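PDB 5GUF: CDP-archaeol synthase from Aeropyrum pernix K1, which is an intramembrane enzyme that probably transfers the CMP moiety of CTP to digeranylgeranylglycerol phosphate, giving CDP-archaeol, an intermediate in archaeal membrane lipid synthesis. Local coordinates for residues A[90-95]-A[131-136]; A[37-42]-A[49-54]; A[124-129]-A[151-156]. One frame throughout, in Å; residues are numbered along the deposited sequence.

Contact 1. Residues A[90-95]-A[131-136]; sequences PAIALG and LAVSIA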
loop_
_atom_site.group_PDB
_atom_site.type_symbol
_atom_site.label_atom_id
_atom_site.label_comp_id
_atom_site.label_asym_id
_atom_site.label_seq_id
_atom_site.Cartn_x
_atom_site.Cartn_y
_atom_site.Cartn_z
ATOM N N PRO A 90 -12.225 -18.464 -11.896
ATOM C CA PRO A 90 -11.044 -19.307 -11.641
ATOM C C PRO A 90 -9.727 -18.602 -11.945
ATOM O O PRO A 90 -8.801 -18.656 -11.121
ATOM C CB PRO A 90 -11.272 -20.524 -12.556
ATOM C CG PRO A 90 -12.774 -20.585 -12.731
ATOM C CD PRO A 90 -13.209 -19.142 -12.770
ATOM N N ALA A 91 -9.615 -17.942 -13.106
ATOM C CA ALA A 91 -8.385 -17.217 -13.419
ATOM C C ALA A 91 -8.124 -16.107 -12.404
ATOM O O ALA A 91 -6.980 -15.908 -11.979
ATOM C CB ALA A 91 -8.450 -16.639 -14.836
ATOM N N ILE A 92 -9.177 -15.380 -12.000
ATOM C CA ILE A 92 -9.020 -14.312 -11.014
ATOM C C ILE A 92 -8.589 -14.885 -9.669
ATOM O O ILE A 92 -7.708 -14.330 -8.995
ATOM C CB ILE A 92 -10.321 -13.492 -10.892
ATOM C CG1 ILE A 92 -10.639 -12.783 -12.221
ATOM C CG2 ILE A 92 -10.234 -12.468 -9.761
ATOM C CD1 ILE A 92 -11.735 -11.729 -12.132
ATOM N N ALA A 93 -9.205 -16.002 -9.258
ATOM C CA ALA A 93 -8.755 -16.706 -8.062
ATOM C C ALA A 93 -7.266 -17.026 -8.136
ATOM O O ALA A 93 -6.542 -16.863 -7.146
ATOM C CB ALA A 93 -9.555 -17.998 -7.874
ATOM N N LEU A 94 -6.802 -17.505 -9.297
ATOM C CA LEU A 94 -5.377 -17.786 -9.473
ATOM C C LEU A 94 -4.539 -16.526 -9.296
ATOM O O LEU A 94 -3.492 -16.558 -8.643
ATOM C CB LEU A 94 -5.114 -18.413 -10.846
ATOM C CG LEU A 94 -5.583 -19.869 -10.923
ATOM C CD1 LEU A 94 -5.360 -20.469 -12.298
ATOM C CD2 LEU A 94 -4.906 -20.715 -9.844
ATOM N N GLY A 95 -4.986 -15.405 -9.861
ATOM C CA GLY A 95 -4.265 -14.161 -9.651
ATOM C C GLY A 95 -4.231 -13.746 -8.191
ATOM O O GLY A 95 -3.220 -13.240 -7.698
ATOM N N LEU A 131 -6.645 -8.073 -9.513
ATOM C CA LEU A 131 -6.836 -6.909 -10.373
ATOM C C LEU A 131 -6.036 -7.017 -11.672
ATOM O O LEU A 131 -6.556 -6.703 -12.751
ATOM C CB LEU A 131 -6.449 -5.639 -9.613
ATOM C CG LEU A 131 -6.549 -4.324 -10.376
ATOM C CD1 LEU A 131 -8.000 -3.859 -10.423
ATOM C CD2 LEU A 131 -5.690 -3.291 -9.684
ATOM N N ALA A 132 -4.769 -7.452 -11.587
ATOM C CA ALA A 132 -3.958 -7.616 -12.792
ATOM C C ALA A 132 -4.589 -8.615 -13.743
ATOM O O ALA A 132 -4.618 -8.385 -14.957
ATOM C CB ALA A 132 -2.530 -8.056 -12.441
ATOM N N VAL A 133 -5.096 -9.733 -13.209
ATOM C CA VAL A 133 -5.690 -10.769 -14.054
ATOM C C VAL A 133 -6.986 -10.275 -14.679
ATOM O O VAL A 133 -7.246 -10.502 -15.866
ATOM C CB VAL A 133 -5.901 -12.068 -13.245
ATOM C CG1 VAL A 133 -6.760 -13.061 -14.005
ATOM C CG2 VAL A 133 -4.566 -12.704 -12.920
ATOM N N SER A 134 -7.819 -9.586 -13.905
ATOM C CA SER A 134 -9.046 -9.054 -14.487
ATOM C C SER A 134 -8.739 -8.119 -15.664
ATOM O O SER A 134 -9.453 -8.127 -16.670
ATOM C CB SER A 134 -9.875 -8.347 -13.411
ATOM O OG SER A 134 -9.424 -7.032 -13.177
ATOM N N ILE A 135 -7.662 -7.330 -15.570
ATOM C CA ILE A 135 -7.270 -6.458 -16.680
ATOM C C ILE A 135 -6.717 -7.275 -17.843
ATOM O O ILE A 135 -7.071 -7.042 -18.999
ATOM C CB ILE A 135 -6.253 -5.408 -16.197
ATOM C CG1 ILE A 135 -6.944 -4.388 -15.274
ATOM C CG2 ILE A 135 -5.538 -4.761 -17.394
ATOM C CD1 ILE A 135 -5.987 -3.442 -14.565
ATOM N N ALA A 136 -5.873 -8.272 -17.562
ATOM C CA ALA A 136 -5.487 -9.197 -18.622
ATOM C C ALA A 136 -6.700 -9.886 -19.266
ATOM O O ALA A 136 -6.648 -10.261 -20.444
ATOM C CB ALA A 136 -4.515 -10.231 -18.076
#
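Val133 sets its two methyl branches against the backbone of residues 90-95, between Ala91 and Gly95. Its CB points toward that helix, and with CG1 anti to the backbone N (chi1 169°) the two branches diverge over neighbouring turns. CG1 lies 3.5 Å from Ala91 O and 4.0 Å from Ala91 CB. CG2 takes the other direction and rests on Gly95 CA at 3.6 Å. A beta carbon built on Gly95 would fall 2.5 Å from Val133 CG2, so the bare glycine is what admits this branch. Ile92 flanks the valine: its CG1 is 4.3 Å from Val133 CG1, while its CD1 reaches on to Ser134 CB at 4.1 Å. Ile92 also touches Leu20, Met21 and Ala24 of helix 14-29, which joins the pair to a third helix. The two segments run roughly antiparallel (143°), on helices predicted to span the membrane. Their axes come within 8.1 Å, a close approach that fits the small residues Ala91 and Gly95 on the facing side. An alanine in place of Val133 removes both methyls, which would probably open a gap beside Gly95 CA and Ala91. Ser134 turns its polar end back into its own helix, OG donating to Leu131 O at 2.9 Å, a carbonyl that also accepts from Ile135 N. With no hydrogen bond joining the two segments, cohesion rests on van der Waals fit of methyls against side chains and backbone, and the Ser134 hydroxyl is satisfied within its own helix and by Trp141 NE1.

Contact 2. Residues A[37-42]-A[49-54]; sequences RRPVDM and GRRLLG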
loop_
_atom_site.group_PDB
_atom_site.type_symbol
_atom_site.label_atom_id
_atom_site.label_comp_id
_atom_site.label_asym_id
_atom_site.label_seq_id
_atom_site.Cartn_x
_atom_site.Cartn_y
_atom_site.Cartn_z
ATOM N N ARG A 37 -0.083 -28.403 4.935
ATOM C CA ARG A 37 1.200 -28.688 5.565
ATOM C C ARG A 37 2.304 -28.980 4.564
ATOM O O ARG A 37 3.452 -29.149 4.984
ATOM C CB ARG A 37 1.059 -29.869 6.542
ATOM C CG ARG A 37 1.120 -29.481 8.019
ATOM C CD ARG A 37 1.947 -30.490 8.815
ATOM N NE ARG A 37 3.387 -30.270 8.670
ATOM C CZ ARG A 37 4.320 -31.135 9.056
ATOM N NH1 ARG A 37 5.606 -30.846 8.887
ATOM N NH2 ARG A 37 3.969 -32.294 9.598
ATOM N N ARG A 38 2.003 -29.055 3.270
ATOM C CA ARG A 38 3.013 -29.241 2.245
ATOM C C ARG A 38 3.346 -27.885 1.641
ATOM O O ARG A 38 2.516 -27.326 0.905
ATOM C CB ARG A 38 2.521 -30.200 1.165
ATOM C CG ARG A 38 2.140 -31.573 1.670
ATOM C CD ARG A 38 1.550 -32.422 0.547
ATOM N NE ARG A 38 0.789 -33.557 1.064
ATOM C CZ ARG A 38 1.199 -34.821 1.023
ATOM N NH1 ARG A 38 2.370 -35.126 0.474
ATOM N NH2 ARG A 38 0.435 -35.786 1.526
ATOM N N PRO A 39 4.520 -27.318 1.916
ATOM C CA PRO A 39 4.840 -25.993 1.374
ATOM C C PRO A 39 4.954 -26.014 -0.140
ATOM O O PRO A 39 5.522 -26.932 -0.736
ATOM C CB PRO A 39 6.188 -25.660 2.024
ATOM C CG PRO A 39 6.815 -26.997 2.278
ATOM C CD PRO A 39 5.654 -27.910 2.646
ATOM N N VAL A 40 4.406 -24.971 -0.761
ATOM C CA VAL A 40 4.591 -24.765 -2.193
ATOM C C VAL A 40 6.075 -24.754 -2.552
ATOM O O VAL A 40 6.479 -25.281 -3.598
ATOM C CB VAL A 40 3.892 -23.461 -2.628
ATOM C CG1 VAL A 40 4.093 -23.219 -4.109
ATOM C CG2 VAL A 40 2.401 -23.519 -2.287
ATOM N N ASP A 41 6.916 -24.156 -1.699
ATOM C CA ASP A 41 8.328 -23.994 -2.041
ATOM C C ASP A 41 9.175 -25.222 -1.694
ATOM O O ASP A 41 10.403 -25.136 -1.757
ATOM C CB ASP A 41 8.916 -22.726 -1.380
ATOM C CG ASP A 41 9.075 -22.843 0.145
ATOM O OD1 ASP A 41 8.834 -23.922 0.714
ATOM O OD2 ASP A 41 9.447 -21.836 0.791
ATOM N N MET A 42 8.559 -26.346 -1.332
ATOM C CA MET A 42 9.274 -27.582 -1.007
ATOM C C MET A 42 10.310 -27.392 0.095
ATOM O O MET A 42 11.224 -28.211 0.228
ATOM C CB MET A 42 9.952 -28.188 -2.245
ATOM C CG MET A 42 8.984 -28.552 -3.362
ATOM S SD MET A 42 7.805 -29.813 -2.826
ATOM C CE MET A 42 6.249 -28.984 -3.155
ATOM N N GLY A 49 19.571 -16.806 2.904
ATOM C CA GLY A 49 19.247 -17.465 4.150
ATOM C C GLY A 49 17.772 -17.626 4.446
ATOM O O GLY A 49 17.430 -18.230 5.470
ATOM N N ARG A 50 16.892 -17.113 3.597
ATOM C CA ARG A 50 15.465 -17.117 3.864
ATOM C C ARG A 50 14.771 -18.118 2.950
ATOM O O ARG A 50 15.246 -18.422 1.853
ATOM C CB ARG A 50 14.866 -15.717 3.658
ATOM C CG ARG A 50 15.318 -14.666 4.672
ATOM C CD ARG A 50 14.977 -15.092 6.083
ATOM N NE ARG A 50 15.893 -14.500 7.055
ATOM C CZ ARG A 50 15.531 -13.899 8.184
ATOM N NH1 ARG A 50 14.253 -13.803 8.525
ATOM N NH2 ARG A 50 16.465 -13.393 8.978
ATOM N N ARG A 51 13.615 -18.603 3.404
ATOM C CA ARG A 51 12.803 -19.487 2.575
ATOM C C ARG A 51 12.384 -18.771 1.298
ATOM O O ARG A 51 12.275 -17.543 1.253
ATOM C CB ARG A 51 11.572 -19.951 3.341
ATOM C CG ARG A 51 11.883 -20.936 4.445
ATOM C CD ARG A 51 12.079 -22.333 3.900
ATOM N NE ARG A 51 10.846 -22.845 3.304
ATOM C CZ ARG A 51 9.803 -23.326 3.987
ATOM N NH1 ARG A 51 9.806 -23.383 5.320
ATOM N NH2 ARG A 51 8.741 -23.757 3.328
ATOM N N LEU A 52 12.193 -19.548 0.238
ATOM C CA LEU A 52 11.692 -18.977 -1.007
ATOM C C LEU A 52 10.316 -18.345 -0.798
ATOM O O LEU A 52 10.078 -17.196 -1.194
ATOM C CB LEU A 52 11.643 -20.061 -2.081
ATOM C CG LEU A 52 10.954 -19.697 -3.392
ATOM C CD1 LEU A 52 11.776 -18.667 -4.136
ATOM C CD2 LEU A 52 10.703 -20.941 -4.245
ATOM N N LEU A 53 9.404 -19.077 -0.148
ATOM C CA LEU A 53 8.077 -18.585 0.217
ATOM C C LEU A 53 7.789 -18.686 1.701
ATOM O O LEU A 53 7.190 -17.769 2.267
ATOM C CB LEU A 53 6.979 -19.340 -0.555
ATOM C CG LEU A 53 6.940 -19.106 -2.078
ATOM C CD1 LEU A 53 5.776 -19.871 -2.744
ATOM C CD2 LEU A 53 6.893 -17.615 -2.447
ATOM N N GLY A 54 8.215 -19.767 2.354
ATOM C CA GLY A 54 7.878 -20.017 3.735
ATOM C C GLY A 54 6.765 -21.041 3.854
ATOM O O GLY A 54 6.111 -21.425 2.875
HETATM O O HOH W 1 5.953 -22.545 0.407
#
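Asp41 CG stands between its own backbone N and carbonyl carbon (chi1 71°), and the Arg51 chain, bent at chi2 and chi3, brings its guanidinium to grip that carboxylate side-on. NH2 of Arg51 donates to the syn lone pair of Asp41 OD1 at 2.6 Å, nearly straight at 170°, while Arg51 NE reaches Asp41 OD2 at 3.0 Å less straight, with the two planes 50° apart. OD2 of Asp41 also accepts from Leu53 N (2.9 Å) through its anti lone pair, and from Gly54 N (2.9 Å), which comes from above the carboxylate plane. Three donors on one oxygen, one of them from the guanidinium, would be expected to keep this buried carboxylate ionised. Gly54 CA lies over the centre of one guanidinium face, and NH1 of Arg51 forms a second salt bridge with Asp55. A water accepts from Asp41 N at 2.8 Å and donates to Gly54 O at 2.7 Å, tying the type I beta turn Pro39-Met42 to residues 49-54. These bonds tie together a loop beside the nucleotide site: the Val40 side chain is about 5 Å from bound CTP, and that of Arg51 about 4 Å from a magnesium ion. The loop connects helices 31-34 and 59-80; Val40 touches Leu62 of helix 59-80, Leu53 packs on Met101 and Phe105 of helix 84-109, and Leu53 O accepts a hydrogen bond from Arg108, a CTP-pocket residue on that helix.

Contact 3. Residues A[124-129]-A[151-156]; sequences LDFYLG and AAVLLL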
loop_
_atom_site.group_PDB
_atom_site.type_symbol
_atom_site.label_atom_id
_atom_site.label_comp_id
_atom_site.label_asym_id
_atom_site.label_seq_id
_atom_site.Cartn_x
_atom_site.Cartn_y
_atom_site.Cartn_z
ATOM N N LEU A 124 -3.241 -6.403 0.608
ATOM C CA LEU A 124 -3.516 -5.961 -0.747
ATOM C C LEU A 124 -2.850 -6.800 -1.835
ATOM O O LEU A 124 -3.252 -6.689 -3.000
ATOM C CB LEU A 124 -3.105 -4.492 -0.900
ATOM C CG LEU A 124 -4.024 -3.529 -0.143
ATOM C CD1 LEU A 124 -3.676 -2.085 -0.458
ATOM C CD2 LEU A 124 -5.498 -3.813 -0.460
ATOM N N ASP A 125 -1.880 -7.659 -1.489
ATOM C CA ASP A 125 -1.138 -8.412 -2.502
ATOM C C ASP A 125 -2.063 -9.271 -3.358
ATOM O O ASP A 125 -1.899 -9.346 -4.578
ATOM C CB ASP A 125 -0.077 -9.284 -1.824
ATOM C CG ASP A 125 -0.649 -10.137 -0.663
ATOM O OD1 ASP A 125 -1.883 -10.121 -0.408
ATOM O OD2 ASP A 125 0.141 -10.837 0.004
ATOM N N PHE A 126 -3.020 -9.946 -2.735
ATOM C CA PHE A 126 -3.957 -10.772 -3.485
ATOM C C PHE A 126 -4.883 -9.912 -4.341
ATOM O O PHE A 126 -5.283 -10.329 -5.435
ATOM C CB PHE A 126 -4.780 -11.645 -2.522
ATOM C CG PHE A 126 -5.954 -10.931 -1.957
ATOM C CD1 PHE A 126 -5.818 -10.143 -0.830
ATOM C CD2 PHE A 126 -7.189 -10.970 -2.597
ATOM C CE1 PHE A 126 -6.903 -9.439 -0.329
ATOM C CE2 PHE A 126 -8.263 -10.253 -2.101
ATOM C CZ PHE A 126 -8.111 -9.498 -0.954
ATOM N N TYR A 127 -5.251 -8.729 -3.840
ATOM C CA TYR A 127 -6.104 -7.821 -4.597
ATOM C C TYR A 127 -5.416 -7.348 -5.868
ATOM O O TYR A 127 -6.058 -7.239 -6.922
ATOM C CB TYR A 127 -6.500 -6.631 -3.723
ATOM C CG TYR A 127 -7.170 -5.499 -4.466
ATOM C CD1 TYR A 127 -8.478 -5.614 -4.906
ATOM C CD2 TYR A 127 -6.493 -4.307 -4.724
ATOM C CE1 TYR A 127 -9.098 -4.579 -5.584
ATOM C CE2 TYR A 127 -7.108 -3.268 -5.404
ATOM C CZ TYR A 127 -8.413 -3.419 -5.837
ATOM O OH TYR A 127 -9.049 -2.399 -6.517
ATOM N N LEU A 128 -4.106 -7.082 -5.787
ATOM C CA LEU A 128 -3.321 -6.596 -6.920
ATOM C C LEU A 128 -3.098 -7.686 -7.964
ATOM O O LEU A 128 -3.146 -7.411 -9.168
ATOM C CB LEU A 128 -1.976 -6.053 -6.413
ATOM C CG LEU A 128 -2.015 -4.784 -5.542
ATOM C CD1 LEU A 128 -0.688 -4.513 -4.825
ATOM C CD2 LEU A 128 -2.429 -3.570 -6.387
ATOM N N GLY A 129 -2.838 -8.920 -7.531
ATOM C CA GLY A 129 -2.793 -10.023 -8.481
ATOM C C GLY A 129 -4.128 -10.243 -9.181
ATOM O O GLY A 129 -4.187 -10.416 -10.401
ATOM N N ALA A 151 -9.526 0.098 -0.625
ATOM C CA ALA A 151 -9.899 0.576 0.700
ATOM C C ALA A 151 -11.019 -0.260 1.296
ATOM O O ALA A 151 -11.120 -0.378 2.524
ATOM C CB ALA A 151 -10.315 2.046 0.635
ATOM N N ALA A 152 -11.872 -0.840 0.452
ATOM C CA ALA A 152 -12.892 -1.747 0.964
ATOM C C ALA A 152 -12.265 -3.039 1.451
ATOM O O ALA A 152 -12.762 -3.646 2.405
ATOM C CB ALA A 152 -13.943 -2.031 -0.105
ATOM N N VAL A 153 -11.179 -3.478 0.814
ATOM C CA VAL A 153 -10.449 -4.635 1.323
ATOM C C VAL A 153 -9.863 -4.319 2.692
ATOM O O VAL A 153 -9.993 -5.104 3.640
ATOM C CB VAL A 153 -9.357 -5.068 0.329
ATOM C CG1 VAL A 153 -8.415 -6.060 0.991
ATOM C CG2 VAL A 153 -9.983 -5.685 -0.903
ATOM N N LEU A 154 -9.211 -3.161 2.815
ATOM C CA LEU A 154 -8.690 -2.732 4.108
ATOM C C LEU A 154 -9.795 -2.678 5.152
ATOM O O LEU A 154 -9.661 -3.241 6.242
ATOM C CB LEU A 154 -8.009 -1.372 3.981
ATOM C CG LEU A 154 -6.804 -1.347 3.047
ATOM C CD1 LEU A 154 -6.261 0.066 2.937
ATOM C CD2 LEU A 154 -5.746 -2.317 3.556
ATOM N N LEU A 155 -10.919 -2.037 4.815
ATOM C CA LEU A 155 -11.997 -1.877 5.785
ATOM C C LEU A 155 -12.540 -3.219 6.250
ATOM O O LEU A 155 -12.891 -3.371 7.422
ATOM C CB LEU A 155 -13.118 -1.021 5.202
ATOM C CG LEU A 155 -12.778 0.464 5.121
ATOM C CD1 LEU A 155 -13.832 1.211 4.320
ATOM C CD2 LEU A 155 -12.648 1.021 6.530
ATOM N N LEU A 156 -12.598 -4.211 5.362
ATOM C CA LEU A 156 -13.156 -5.495 5.769
ATOM C C LEU A 156 -12.151 -6.285 6.611
ATOM O O LEU A 156 -12.527 -6.961 7.573
ATOM C CB LEU A 156 -13.585 -6.286 4.536
ATOM C CG LEU A 156 -13.736 -7.797 4.735
ATOM C CD1 LEU A 156 -14.880 -8.005 5.724
ATOM C CD2 LEU A 156 -14.024 -8.532 3.424
#
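Leu124 meets Val153 and Leu154 inside an antiparallel helix pair of the predicted membrane-spanning bundle, helix 121-136 with helix 143-161, the two last helices of the modelled chain. The segments run at 148° to each other, their axes 10.5 Å apart, which leaves room for sizeable side chains in between. Leu124 can be followed outward. Its CB is still remote, 5.6 Å from the nearest atom opposite, Leu154 CD2. CG, anti to the carbonyl carbon (chi1 -71°), comes to 4.3 Å from that same Leu154 CD2. CD1 of Leu124 remains on the Leu154 side, whereas Leu124 CD2 turns to Val153 and lies 4.0 Å from Val153 CG1, the two side chains crossing obliquely. Leu124 therefore touches two consecutive residues of the partner helix. Val153 was modelled in two conformers, and its methyl contacts, given for one of them, are provisional.

In that conformer Val153 points toward the other helix and is shared by three side chains. Phe126 approaches it tip to tip, its CE1 3.9 Å from Val153 CG1. Tyr127 takes the other methyl, CD1 lying 4.3 Å from Val153 CG2. No hydrogen bond links the two segments, but Tyr127 OH bonds to Ala146 O, farther back on helix 143-161, and adds a polar tie to the apolar joint. Phe126 also packs on Ala96 of helix 84-109 and on Met25 and Asn28 of helix 14-29, its side chain about 6 Å from a bound potassium ion. Its ring is backed within its own helix by Tyr127, whose CB stands 4.2 Å above the Phe126 ring plane, over the centre.

Overall arrangement
Contact 2 comes first along the chain, in the loop between helices 31-34 and 59-80, and closes before the other two open. Contacts 1 and 3 alternate in sequence and share helix 121-136, whose residues 124-129 face helix 143-161 and whose residues 131-136 face helix 84-109; their centres lie about 14 Å apart. Helix 121-136 thus bridges two antiparallel partners within the predicted membrane-spanning bundle. Contact 2 sits at the periphery, its centre about 24 Å from each of the others and without touching them. The side chains of Val40 and Phe126 lie about 5 and 8 Å from bound CTP, so contact 2 and the Phe126 end of contact 3 lie near one nucleotide site although far apart in sequence, while contact 1 stands farther back.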